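Guanine nucleotide exchange protein (Legionella pneumophila, PDB 1XSZ) acts as an exchange factor for Arf GTPases, probably through its Sec7 domain, whose active site lies beneath a cap. Local coordinates at residues Ile15-Ala20 and Ile26-Glu31; Asp56-Gly61 and Val199-Gly204; Lys76-Gln81 and Leu97-Leu102; Gln140-Asn145 and Lys251-Phe256; Val296-Gly301 and Ala311-Asp316. All coordinates share one frame; numbering follows the deposited sequence. Where two conformers were deposited one is given.

Contacts 1 and 3 lie within the helical Sec7 domain, and contact 5 lies within the C-terminal capping domain. Contacts 2 and 4 join the two domains at separate places, their centres about 22 Å apart, consistent with holding the cap in place over the active site. Contact 1 meets contact 2 where Asn19 OD1 probably accepts a hydrogen bond from Asp56 N at 2.9 Å. Contact 3 is nested in the chain inside contact 2 and touches it: Val199 N probably bonds to Leu102 O at 2.9 Å. Contact 2 reaches contact 5 through a probable bond from Gln299 NE2 to Pro203 O, also 2.9 Å. Contacts 1 and 4 are farthest apart, centres about 35 Å.

Contact 1 of 5, residues Ile15-Ala20 and Ile26-Glu31; sequences IEAFNA and INKIKE
Phe18 and Ile26 make the apolar part of this contact between helix 11-20 and helix 22-35. The two side chains lie side by side and point the same way. Ile26 CD1 comes to the edge of the Phe18 ring, close to the ring plane, and meets Phe18 CE1 at 4.1 Å. The ring reaches this place because Phe18 CG stands anti to the backbone N (chi1 -176°). Both residues are buried. Phe18 also packs on Leu55, and Ile26 on Ile44, Phe48 and Tyr63, so the pair joins the helical core of the Sec7 domain.

The second part pairs a methyl group with a lysine chain. Ala17 CB lies 3.5 Å from Lys28 CD, and Lys28 CE lies as near. In the conformer given, the bend at chi4 (59°) turns Lys28 NZ to the alanine methyl. Two conformers of Lys28 were deposited, so this detail is uncertain. Its side chain also touches Glu13.

Neither pair brings a donor and an acceptor together. The contact between these two consecutive helices therefore depends on van der Waals packing, with buried carbon on one flank and a lysine modelled in two conformers on the other.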
# COMPACT_ATOMS: atom_id res chain seq x y z
N ILE A 15 7.32 -10.82 -19.98
CA ILE A 15 5.94 -10.89 -19.50
C ILE A 15 5.69 -12.21 -18.77
O ILE A 15 5.18 -12.21 -17.64
CB ILE A 15 4.94 -10.75 -20.67
CG1 ILE A 15 4.98 -9.32 -21.20
CG2 ILE A 15 3.54 -11.12 -20.22
CD1 ILE A 15 4.23 -9.13 -22.51
N GLU A 16 6.05 -13.32 -19.39
CA GLU A 16 5.86 -14.63 -18.79
C GLU A 16 6.57 -14.73 -17.44
O GLU A 16 6.00 -15.22 -16.47
CB GLU A 16 6.37 -15.72 -19.73
CG GLU A 16 6.34 -17.12 -19.13
CD GLU A 16 6.86 -18.17 -20.09
OE1 GLU A 16 7.99 -18.01 -20.60
OE2 GLU A 16 6.14 -19.16 -20.33
N ALA A 17 7.81 -14.26 -17.39
CA ALA A 17 8.58 -14.32 -16.16
C ALA A 17 7.98 -13.43 -15.08
O ALA A 17 7.85 -13.84 -13.92
CB ALA A 17 10.02 -13.91 -16.43
N PHE A 18 7.60 -12.21 -15.46
CA PHE A 18 7.02 -11.26 -14.51
C PHE A 18 5.74 -11.77 -13.86
O PHE A 18 5.61 -11.74 -12.63
CB PHE A 18 6.73 -9.92 -15.19
CG PHE A 18 6.23 -8.87 -14.25
CD1 PHE A 18 7.13 -8.08 -13.52
CD2 PHE A 18 4.87 -8.68 -14.05
CE1 PHE A 18 6.67 -7.14 -12.60
CE2 PHE A 18 4.40 -7.74 -13.13
CZ PHE A 18 5.30 -6.97 -12.41
N ASN A 19 4.79 -12.22 -14.67
CA ASN A 19 3.53 -12.69 -14.12
C ASN A 19 3.67 -13.89 -13.19
O ASN A 19 2.95 -14.00 -12.20
CB ASN A 19 2.54 -12.98 -15.24
CG ASN A 19 2.13 -11.73 -16.00
OD1 ASN A 19 2.26 -10.62 -15.49
ND2 ASN A 19 1.62 -11.91 -17.21
N ALA A 20 4.62 -14.77 -13.48
CA ALA A 20 4.84 -15.94 -12.64
C ALA A 20 5.51 -15.53 -11.33
O ALA A 20 5.14 -15.98 -10.25
CB ALA A 20 5.70 -16.96 -13.37
N ILE A 26 11.55 -8.52 -13.49
CA ILE A 26 12.33 -7.31 -13.26
C ILE A 26 13.80 -7.61 -13.51
O ILE A 26 14.50 -6.84 -14.18
CB ILE A 26 12.14 -6.80 -11.81
CG1 ILE A 26 10.69 -6.34 -11.61
CG2 ILE A 26 13.12 -5.67 -11.51
CD1 ILE A 26 10.28 -5.16 -12.48
N ASN A 27 14.28 -8.73 -12.98
CA ASN A 27 15.68 -9.11 -13.17
C ASN A 27 16.03 -9.29 -14.64
O ASN A 27 17.13 -8.93 -15.07
CB ASN A 27 16.00 -10.38 -12.38
CG ASN A 27 16.13 -10.13 -10.89
OD1 ASN A 27 16.23 -11.06 -10.10
ND2 ASN A 27 16.13 -8.86 -10.51
N LYS A 28 15.12 -9.86 -15.41
CA LYS A 28 15.36 -10.06 -16.83
C LYS A 28 15.53 -8.72 -17.54
O LYS A 28 16.42 -8.56 -18.38
CB LYS A 28 14.22 -10.85 -17.47
CG LYS A 28 14.22 -12.33 -17.12
CD LYS A 28 13.15 -13.09 -17.88
CE LYS A 28 13.26 -14.59 -17.66
NZ LYS A 28 13.14 -14.94 -16.22
N ILE A 29 14.67 -7.77 -17.21
CA ILE A 29 14.75 -6.44 -17.82
C ILE A 29 16.10 -5.82 -17.47
O ILE A 29 16.78 -5.26 -18.33
CB ILE A 29 13.63 -5.51 -17.32
CG1 ILE A 29 12.28 -5.99 -17.85
CG2 ILE A 29 13.90 -4.07 -17.78
CD1 ILE A 29 11.09 -5.24 -17.28
N LYS A 30 16.48 -5.93 -16.20
CA LYS A 30 17.74 -5.37 -15.73
C LYS A 30 18.94 -6.01 -16.43
O LYS A 30 19.92 -5.34 -16.73
CB LYS A 30 17.86 -5.52 -14.21
CG LYS A 30 16.82 -4.73 -13.44
CD LYS A 30 16.89 -4.97 -11.94
CE LYS A 30 18.19 -4.48 -11.34
NZ LYS A 30 18.20 -4.62 -9.86
N GLU A 31 18.85 -7.31 -16.69
CA GLU A 31 19.95 -8.01 -17.36
C GLU A 31 20.11 -7.51 -18.79
O GLU A 31 21.23 -7.31 -19.26
CB GLU A 31 19.70 -9.52 -17.36
CG GLU A 31 19.75 -10.14 -15.97
CD GLU A 31 19.63 -11.65 -16.00
OE1 GLU A 31 18.60 -12.16 -16.49
OE2 GLU A 31 20.57 -12.33 -15.53

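Contact 2 of 5, residues Asp56-Gly61 and Val199-Gly204; sequences DLEAVG and VKTSPG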
# COMPACT_ATOMS: atom_id res chain seq x y z
N ASP A 56 0.38 -8.55 -14.85
CA ASP A 56 -0.41 -8.66 -13.63
C ASP A 56 -0.31 -7.26 -13.03
O ASP A 56 0.72 -6.89 -12.46
CB ASP A 56 0.25 -9.70 -12.70
CG ASP A 56 -0.37 -9.74 -11.31
OD1 ASP A 56 -0.02 -10.66 -10.55
OD2 ASP A 56 -1.19 -8.86 -10.98
N LEU A 57 -1.38 -6.48 -13.17
CA LEU A 57 -1.36 -5.12 -12.69
C LEU A 57 -1.35 -4.98 -11.17
O LEU A 57 -0.96 -3.94 -10.65
CB LEU A 57 -2.52 -4.33 -13.30
CG LEU A 57 -2.41 -4.18 -14.82
CD1 LEU A 57 -3.56 -3.33 -15.35
CD2 LEU A 57 -1.06 -3.54 -15.18
N GLU A 58 -1.79 -6.01 -10.46
CA GLU A 58 -1.75 -5.94 -9.01
C GLU A 58 -0.26 -5.95 -8.64
O GLU A 58 0.18 -5.18 -7.79
CB GLU A 58 -2.47 -7.13 -8.37
CG GLU A 58 -3.93 -7.24 -8.79
CD GLU A 58 -4.77 -8.03 -7.80
OE1 GLU A 58 -4.21 -8.91 -7.11
OE2 GLU A 58 -5.99 -7.78 -7.72
N ALA A 59 0.50 -6.81 -9.32
CA ALA A 59 1.94 -6.91 -9.08
C ALA A 59 2.67 -5.65 -9.53
O ALA A 59 3.63 -5.23 -8.89
CB ALA A 59 2.50 -8.13 -9.81
N VAL A 60 2.22 -5.05 -10.63
CA VAL A 60 2.84 -3.82 -11.11
C VAL A 60 2.62 -2.72 -10.08
O VAL A 60 3.54 -1.99 -9.71
CB VAL A 60 2.22 -3.39 -12.46
CG1 VAL A 60 2.67 -1.98 -12.82
CG2 VAL A 60 2.65 -4.35 -13.55
N GLY A 61 1.38 -2.61 -9.61
CA GLY A 61 1.05 -1.61 -8.61
C GLY A 61 1.82 -1.83 -7.32
O GLY A 61 2.25 -0.88 -6.66
N VAL A 199 -6.92 -3.68 -5.26
CA VAL A 199 -6.64 -5.11 -5.33
C VAL A 199 -7.56 -5.76 -4.30
O VAL A 199 -7.92 -5.14 -3.30
CB VAL A 199 -5.17 -5.42 -4.95
CG1 VAL A 199 -4.22 -4.75 -5.93
CG2 VAL A 199 -4.87 -4.94 -3.53
N LYS A 200 -7.96 -7.01 -4.54
CA LYS A 200 -8.84 -7.69 -3.59
C LYS A 200 -8.04 -8.31 -2.45
O LYS A 200 -8.57 -8.52 -1.36
CB LYS A 200 -9.67 -8.77 -4.30
CG LYS A 200 -8.86 -9.84 -5.00
CD LYS A 200 -9.76 -10.87 -5.68
CE LYS A 200 -10.63 -10.22 -6.75
NZ LYS A 200 -11.53 -11.21 -7.41
N THR A 201 -6.77 -8.59 -2.70
CA THR A 201 -5.89 -9.18 -1.69
C THR A 201 -4.53 -8.48 -1.71
O THR A 201 -4.12 -7.92 -2.72
CB THR A 201 -5.66 -10.68 -1.95
OG1 THR A 201 -5.00 -10.86 -3.21
CG2 THR A 201 -6.98 -11.44 -1.96
N SER A 202 -3.83 -8.54 -0.58
CA SER A 202 -2.51 -7.91 -0.45
C SER A 202 -1.44 -8.96 -0.14
O SER A 202 -1.74 -10.04 0.37
CB SER A 202 -2.53 -6.86 0.66
OG SER A 202 -3.44 -5.81 0.34
N PRO A 203 -0.18 -8.65 -0.45
CA PRO A 203 0.92 -9.59 -0.18
C PRO A 203 0.98 -10.02 1.28
O PRO A 203 0.69 -9.23 2.19
CB PRO A 203 2.17 -8.80 -0.59
CG PRO A 203 1.65 -7.86 -1.64
CD PRO A 203 0.32 -7.42 -1.08
N GLY A 204 1.35 -11.28 1.49
CA GLY A 204 1.49 -11.81 2.84
C GLY A 204 0.28 -12.52 3.39
O GLY A 204 -0.50 -13.10 2.64
O HOH W 1 -8.46 -7.72 -7.14
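Glu58 lies across Val199, and the two side chains meet at a slant. The glutamate is in the first turn of helix 57-64. Its CG stands beside the backbone N (chi1 -58°), and the chain runs out extended from there. Glu58 CB lies 3.8 Å from Val199 CG1, and Glu58 CG is equally near that methyl. Glu58 CD is also close to it and comes to 3.9 Å from Val199 CB. The aliphatic part of the acid thus packs on the valine before the carboxylate is reached.

The two oxygens then divide. Glu58 OE2 lies 3.6 Å from Val199 CA and takes a hydrogen bond from water 1 at 2.5 Å. That water accepts from Lys200 N at 2.7 Å and so bridges the two segments. Glu58 OE1 makes a salt bridge with Lys325, whose NZ also bonds to Thr201 O. The lysine would probably favour the ionised form of the acid.

Asp56 fixes the start of the helix. Asp56 OD2 accepts from Ala59 N at 3.1 Å, from well above the carboxylate plane, and weakly from Glu58 N. This is an N-cap, typical of a helix start. Here the capped first turn of a Sec7 helix meets the loop that leads into strand 204-208 of the capping domain.

Contact 3 of 5, residues Lys76-Gln81 and Leu97-Leu102; sequences KAFTSQ and LKTFKL
Phe78 sends its ring toward Phe100 with CG anti to the backbone N (chi1 -179°). Phe100 answers with CG beside its own backbone N (chi1 -49°), which brings the end of its ring back to the helix. The two side chains slide past each other in opposite directions. Phe78 CE1 meets Phe100 CE2 at 3.7 Å and Phe100 CZ at 3.8 Å. The ring planes are inclined by 44° and the centroids lie 5.7 Å apart, so the pair is neither a stack nor a T-shaped contact.

This packing belongs to the all-helical core of the Sec7 domain. It joins the end of helix 69-80 to the chain that leaves helix 89-98. Thr99 adds a smaller touch: its CG2 lies at the edge of the Phe78 ring, near the plane, 4.1 Å from Phe78 CZ. The threonine methyl is turned to the ring edge while OG1 bonds to Thr95 O, one turn back.

Both phenylalanines are buried and have further aromatic partners. Phe78 stacks with His49, and Phe100 makes an edge-to-face pair with Phe96. Leu64 of helix 57-64 touches both rings, and Leu112 of helix 106-123 packs on Phe100.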
# COMPACT_ATOMS: atom_id res chain seq x y z
N LYS A 76 9.03 7.09 -9.99
CA LYS A 76 9.23 8.46 -10.42
C LYS A 76 9.24 8.51 -11.95
O LYS A 76 8.64 9.40 -12.55
CB LYS A 76 10.55 9.02 -9.86
CG LYS A 76 10.65 10.53 -9.98
CD LYS A 76 11.90 11.07 -9.29
CE LYS A 76 11.91 12.59 -9.32
NZ LYS A 76 11.76 13.11 -10.70
N ALA A 77 9.91 7.55 -12.58
CA ALA A 77 9.97 7.51 -14.03
C ALA A 77 8.59 7.19 -14.61
O ALA A 77 8.15 7.80 -15.58
CB ALA A 77 10.98 6.47 -14.49
N PHE A 78 7.90 6.24 -13.98
CA PHE A 78 6.57 5.82 -14.42
C PHE A 78 5.60 7.00 -14.44
O PHE A 78 4.89 7.20 -15.42
CB PHE A 78 6.06 4.72 -13.48
CG PHE A 78 4.70 4.18 -13.85
CD1 PHE A 78 3.55 4.71 -13.29
CD2 PHE A 78 4.59 3.12 -14.75
CE1 PHE A 78 2.30 4.19 -13.61
CE2 PHE A 78 3.34 2.59 -15.08
CZ PHE A 78 2.20 3.12 -14.51
N THR A 79 5.59 7.77 -13.37
CA THR A 79 4.70 8.92 -13.30
C THR A 79 5.14 10.06 -14.23
O THR A 79 4.31 10.76 -14.80
CB THR A 79 4.59 9.41 -11.85
OG1 THR A 79 4.12 8.33 -11.04
CG2 THR A 79 3.61 10.57 -11.75
N SER A 80 6.45 10.22 -14.38
CA SER A 80 6.99 11.26 -15.25
C SER A 80 6.64 11.00 -16.71
O SER A 80 6.56 11.92 -17.52
CB SER A 80 8.51 11.35 -15.10
OG SER A 80 8.86 11.76 -13.79
N GLN A 81 6.43 9.73 -17.04
CA GLN A 81 6.09 9.33 -18.40
C GLN A 81 4.62 9.58 -18.74
O GLN A 81 4.19 9.36 -19.87
CB GLN A 81 6.45 7.86 -18.62
CG GLN A 81 7.96 7.62 -18.60
CD GLN A 81 8.33 6.16 -18.44
OE1 GLN A 81 7.47 5.29 -18.29
NE2 GLN A 81 9.63 5.88 -18.47
N LEU A 97 -5.04 7.97 -10.55
CA LEU A 97 -5.59 6.91 -9.71
C LEU A 97 -6.20 5.76 -10.49
O LEU A 97 -6.08 4.60 -10.08
CB LEU A 97 -6.62 7.49 -8.73
CG LEU A 97 -6.04 8.48 -7.71
CD1 LEU A 97 -7.18 9.15 -6.97
CD2 LEU A 97 -5.09 7.76 -6.76
N LYS A 98 -6.84 6.06 -11.61
CA LYS A 98 -7.47 5.03 -12.43
C LYS A 98 -6.46 4.15 -13.18
O LYS A 98 -6.81 3.09 -13.70
CB LYS A 98 -8.44 5.70 -13.42
CG LYS A 98 -9.11 4.77 -14.43
CD LYS A 98 -10.14 5.52 -15.26
CE LYS A 98 -9.51 6.69 -16.00
NZ LYS A 98 -8.47 6.25 -16.97
N THR A 99 -5.21 4.59 -13.22
CA THR A 99 -4.14 3.86 -13.91
C THR A 99 -3.72 2.57 -13.21
O THR A 99 -3.24 1.63 -13.85
CB THR A 99 -2.88 4.76 -14.05
OG1 THR A 99 -3.21 5.93 -14.81
CG2 THR A 99 -1.75 4.01 -14.75
N PHE A 100 -3.94 2.50 -11.90
CA PHE A 100 -3.51 1.34 -11.13
C PHE A 100 -4.59 0.41 -10.61
O PHE A 100 -5.77 0.74 -10.56
CB PHE A 100 -2.77 1.79 -9.86
CG PHE A 100 -1.69 2.81 -10.08
CD1 PHE A 100 -1.98 4.17 -10.14
CD2 PHE A 100 -0.37 2.40 -10.20
CE1 PHE A 100 -0.96 5.11 -10.31
CE2 PHE A 100 0.65 3.32 -10.37
CZ PHE A 100 0.36 4.68 -10.43
N LYS A 101 -4.13 -0.78 -10.22
CA LYS A 101 -4.97 -1.72 -9.49
C LYS A 101 -4.31 -1.29 -8.18
O LYS A 101 -3.20 -1.72 -7.83
CB LYS A 101 -4.67 -3.18 -9.85
CG LYS A 101 -5.41 -3.62 -11.11
CD LYS A 101 -5.53 -5.13 -11.22
CE LYS A 101 -6.37 -5.53 -12.42
NZ LYS A 101 -6.55 -7.00 -12.49
N LEU A 102 -4.97 -0.37 -7.50
CA LEU A 102 -4.44 0.23 -6.29
C LEU A 102 -4.19 -0.70 -5.13
O LEU A 102 -5.01 -1.56 -4.81
CB LEU A 102 -5.37 1.35 -5.83
CG LEU A 102 -5.51 2.55 -6.78
CD1 LEU A 102 -6.76 3.35 -6.44
CD2 LEU A 102 -4.26 3.41 -6.72

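Contact 4 of 5, residues Gln140-Asn145 and Lys251-Phe256; sequences QTIMLN and KSWLSF
Met143 places its sulfur over one face of Phe256, a Met-aromatic contact between the Sec7 domain and the capping domain. Met143 SD lies 4.0 Å from the centroid of the Phe256 ring, 19° off the ring normal, shifted toward the rim. The methionine crosses the ring at a slant. Met143 CG meets Phe256 CD1 at 3.6 Å, so the chain before the sulfur also packs on the phenylalanine. On the Trp253 side, Met143 SD comes to 3.7 Å from Trp253 CB, and Met143 CE to 4.1 Å from the same carbon. The methionine is thus shared by two residues one turn apart on helix 252-258. Ile142 makes a looser touch, with Ile142 CG2 4.4 Å from Trp253 CZ3. Trp253 CG lies between its backbone N and carbonyl carbon (chi1 84°), which swings the indole to the Ile142 side while CB stays against Met143 SD.

The two helical segments run nearly the same way, at 23° to each other. Their axes come no closer than 10.3 Å, a gap bridged by these large side chains.

Further out, other groups hold the rings. The indole stacks with Phe139, and its NE1 bonds to Tyr135 OH. Lys251 NZ bonds to the same hydroxyl and makes a salt bridge with Asp110. Phe139, Tyr135 and Asp110 all belong to the Sec7 domain, so the indole is held from across the interface. Phe256 stacks with Phe285. Phe256 CE1 lies 3.7 Å from the backbone O of Met143.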
# COMPACT_ATOMS: atom_id res chain seq x y z
N GLN A 140 -6.49 15.64 0.35
CA GLN A 140 -7.72 16.28 0.79
C GLN A 140 -8.81 15.96 -0.25
O GLN A 140 -9.95 15.68 0.12
CB GLN A 140 -7.54 17.80 0.91
CG GLN A 140 -6.71 18.26 2.10
CD GLN A 140 -7.41 18.06 3.43
OE1 GLN A 140 -8.63 18.13 3.52
NE2 GLN A 140 -6.63 17.83 4.48
N THR A 141 -8.46 15.97 -1.53
CA THR A 141 -9.43 15.67 -2.58
C THR A 141 -9.87 14.21 -2.50
O THR A 141 -11.03 13.90 -2.72
CB THR A 141 -8.85 15.99 -3.97
OG1 THR A 141 -8.47 17.37 -4.01
CG2 THR A 141 -9.90 15.74 -5.06
N ILE A 142 -8.93 13.32 -2.19
CA ILE A 142 -9.27 11.91 -2.04
C ILE A 142 -10.25 11.75 -0.86
O ILE A 142 -11.23 11.02 -0.96
CB ILE A 142 -8.00 11.06 -1.85
CG1 ILE A 142 -7.24 11.00 -3.18
CG2 ILE A 142 -8.36 9.64 -1.38
CD1 ILE A 142 -5.84 10.45 -3.08
N MET A 143 -10.00 12.44 0.25
CA MET A 143 -10.92 12.35 1.38
C MET A 143 -12.27 12.95 1.00
O MET A 143 -13.32 12.42 1.37
CB MET A 143 -10.39 13.10 2.61
CG MET A 143 -9.23 12.42 3.32
SD MET A 143 -8.89 13.13 4.96
CE MET A 143 -8.32 14.75 4.53
N LEU A 144 -12.24 14.07 0.28
CA LEU A 144 -13.47 14.74 -0.12
C LEU A 144 -14.32 13.84 -1.03
O LEU A 144 -15.55 13.86 -0.96
CB LEU A 144 -13.14 16.07 -0.81
CG LEU A 144 -14.33 16.95 -1.20
CD1 LEU A 144 -15.16 17.29 0.04
CD2 LEU A 144 -13.80 18.23 -1.84
N ASN A 145 -13.65 13.06 -1.88
CA ASN A 145 -14.37 12.14 -2.76
C ASN A 145 -15.21 11.17 -1.92
O ASN A 145 -16.38 10.93 -2.23
CB ASN A 145 -13.36 11.39 -3.64
CG ASN A 145 -14.01 10.36 -4.53
OD1 ASN A 145 -13.86 9.15 -4.31
ND2 ASN A 145 -14.72 10.82 -5.55
N LYS A 251 -1.03 8.37 9.51
CA LYS A 251 -1.36 9.75 9.18
C LYS A 251 -2.87 9.81 9.31
O LYS A 251 -3.58 8.85 8.96
CB LYS A 251 -0.94 10.09 7.75
CG LYS A 251 0.56 10.19 7.56
CD LYS A 251 0.91 10.56 6.13
CE LYS A 251 2.42 10.62 5.95
NZ LYS A 251 2.80 10.95 4.55
N SER A 252 -3.39 10.92 9.81
CA SER A 252 -4.83 11.05 10.00
C SER A 252 -5.64 10.79 8.73
O SER A 252 -6.67 10.13 8.79
CB SER A 252 -5.18 12.43 10.56
OG SER A 252 -4.90 13.46 9.62
N TRP A 253 -5.17 11.29 7.59
CA TRP A 253 -5.92 11.09 6.36
C TRP A 253 -5.97 9.63 5.94
O TRP A 253 -6.95 9.20 5.33
CB TRP A 253 -5.41 11.99 5.22
CG TRP A 253 -4.23 11.51 4.43
CD1 TRP A 253 -2.92 11.82 4.64
CD2 TRP A 253 -4.26 10.72 3.23
NE1 TRP A 253 -2.13 11.29 3.65
CE2 TRP A 253 -2.93 10.60 2.77
CE3 TRP A 253 -5.28 10.10 2.50
CZ2 TRP A 253 -2.59 9.90 1.61
CZ3 TRP A 253 -4.95 9.40 1.35
CH2 TRP A 253 -3.61 9.30 0.92
N LEU A 254 -4.93 8.86 6.26
CA LEU A 254 -4.92 7.44 5.92
C LEU A 254 -5.88 6.67 6.84
O LEU A 254 -6.47 5.68 6.43
CB LEU A 254 -3.50 6.88 6.01
CG LEU A 254 -2.57 7.42 4.91
CD1 LEU A 254 -1.13 6.96 5.14
CD2 LEU A 254 -3.08 6.94 3.55
N SER A 255 -6.01 7.13 8.08
CA SER A 255 -6.93 6.50 9.02
C SER A 255 -8.36 6.74 8.52
O SER A 255 -9.20 5.84 8.55
CB SER A 255 -6.75 7.12 10.41
OG SER A 255 -7.71 6.61 11.33
N PHE A 256 -8.63 7.95 8.05
CA PHE A 256 -9.93 8.33 7.52
C PHE A 256 -10.25 7.51 6.26
O PHE A 256 -11.31 6.90 6.14
CB PHE A 256 -9.88 9.84 7.19
CG PHE A 256 -11.10 10.39 6.49
CD1 PHE A 256 -11.35 10.12 5.15
CD2 PHE A 256 -11.96 11.26 7.17
CE1 PHE A 256 -12.43 10.72 4.48
CE2 PHE A 256 -13.03 11.86 6.52
CZ PHE A 256 -13.27 11.59 5.17

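Contact 5 of 5, residues Val296-Gly301 and Ala311-Asp316; sequences VIIQPG and AKAAAD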
# COMPACT_ATOMS: atom_id res chain seq x y z
N VAL A 296 -5.71 -7.40 9.51
CA VAL A 296 -4.35 -7.46 9.99
C VAL A 296 -3.57 -8.05 8.82
O VAL A 296 -3.94 -9.11 8.30
CB VAL A 296 -4.19 -8.36 11.23
CG1 VAL A 296 -2.72 -8.48 11.60
CG2 VAL A 296 -4.99 -7.78 12.41
N ILE A 297 -2.54 -7.35 8.37
CA ILE A 297 -1.72 -7.81 7.26
C ILE A 297 -0.30 -8.02 7.79
O ILE A 297 0.32 -7.09 8.30
CB ILE A 297 -1.70 -6.78 6.10
CG1 ILE A 297 -3.13 -6.56 5.58
CG2 ILE A 297 -0.80 -7.27 4.98
CD1 ILE A 297 -3.24 -5.48 4.51
N ILE A 298 0.19 -9.25 7.66
CA ILE A 298 1.52 -9.62 8.14
C ILE A 298 2.41 -10.00 6.97
O ILE A 298 2.06 -10.89 6.19
CB ILE A 298 1.41 -10.81 9.12
CG1 ILE A 298 0.47 -10.44 10.27
CG2 ILE A 298 2.79 -11.18 9.65
CD1 ILE A 298 0.21 -11.57 11.25
N GLN A 299 3.55 -9.34 6.86
CA GLN A 299 4.47 -9.60 5.76
C GLN A 299 5.90 -9.84 6.21
O GLN A 299 6.44 -9.08 7.01
CB GLN A 299 4.45 -8.42 4.78
CG GLN A 299 3.07 -8.11 4.23
CD GLN A 299 3.02 -6.80 3.47
OE1 GLN A 299 3.84 -5.90 3.67
NE2 GLN A 299 2.02 -6.66 2.61
N PRO A 300 6.53 -10.89 5.69
CA PRO A 300 7.92 -11.17 6.07
C PRO A 300 8.86 -10.26 5.28
O PRO A 300 8.56 -9.90 4.14
CB PRO A 300 8.09 -12.64 5.70
CG PRO A 300 7.21 -12.77 4.49
CD PRO A 300 5.98 -11.98 4.86
N GLY A 301 9.98 -9.89 5.89
CA GLY A 301 10.95 -9.06 5.21
C GLY A 301 11.80 -9.90 4.27
O GLY A 301 11.59 -11.11 4.16
N ALA A 311 5.24 -16.00 9.91
CA ALA A 311 4.36 -17.15 10.06
C ALA A 311 3.98 -17.38 11.51
O ALA A 311 2.84 -17.74 11.82
CB ALA A 311 5.02 -18.39 9.48
N LYS A 312 4.94 -17.19 12.42
CA LYS A 312 4.67 -17.37 13.84
C LYS A 312 3.66 -16.35 14.33
O LYS A 312 2.74 -16.68 15.08
CB LYS A 312 5.96 -17.24 14.65
CG LYS A 312 6.92 -18.40 14.47
CD LYS A 312 8.19 -18.20 15.30
CE LYS A 312 9.18 -19.32 15.04
NZ LYS A 312 10.44 -19.12 15.82
N ALA A 313 3.82 -15.10 13.91
CA ALA A 313 2.88 -14.07 14.33
C ALA A 313 1.48 -14.41 13.83
O ALA A 313 0.50 -14.35 14.58
CB ALA A 313 3.33 -12.70 13.80
N ALA A 314 1.37 -14.78 12.55
CA ALA A 314 0.07 -15.11 11.98
C ALA A 314 -0.56 -16.33 12.65
O ALA A 314 -1.76 -16.37 12.91
CB ALA A 314 0.22 -15.36 10.47
N ALA A 315 0.27 -17.33 12.95
CA ALA A 315 -0.21 -18.55 13.58
C ALA A 315 -0.63 -18.36 15.03
O ALA A 315 -1.40 -19.17 15.56
CB ALA A 315 0.85 -19.64 13.49
N ASP A 316 -0.15 -17.30 15.67
CA ASP A 316 -0.49 -17.04 17.07
C ASP A 316 -1.93 -16.58 17.27
O ASP A 316 -2.44 -16.59 18.40
CB ASP A 316 0.48 -16.03 17.68
CG ASP A 316 1.76 -16.67 18.16
OD1 ASP A 316 1.82 -17.92 18.22
OD2 ASP A 316 2.72 -15.94 18.49
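Strand 295-300 passes beside the end of helix 306-315, with the backbones nearest at Ile298 and Ala314, whose CA atoms are 6.9 Å apart. One side chain of the strand carries the contact. Ile298 points at the helix, and its chain is extended (chi2 176°), which pushes CD1 out as the touching atom. That methyl meets mostly backbone. Ile298 CD1 lies 3.6 Å from Ala314 CA and 3.7 Å from Ala314 N. Ile298 CD1 is also 4.0 Å from Ala313 C. Both alanine methyls are near it as well: Ala314 CB is 3.9 Å from Ile298 CD1, and Ala313 CB is 4.2 Å from it.

The alanines carry only a methyl each, so the isoleucine tip reaches the helix backbone itself. The contact is apolar, and all three residues are buried. At this turn of the helix, Ala315 N bonds to Ala311 O at 2.8 Å, so the helical pattern persists where the methyl packs.

The strand is an inner one of the antiparallel sheet of the capping domain. Its backbone bonds to Tyr205 and Leu207 of strand 204-208 on one side, and to Thr276 and Gln278 of strand 274-280 on the other. Ile298 also packs on Leu207, while Tyr205 touches Ala311 and Ala314. Ile297, the residue before, packs on Glu105 instead. Helix 306-315 packs against the sheet through Ile298 and Tyr205 and against helix 332-351 through Ala311, while Pro300 of the strand touches Leu335 of the same long helix.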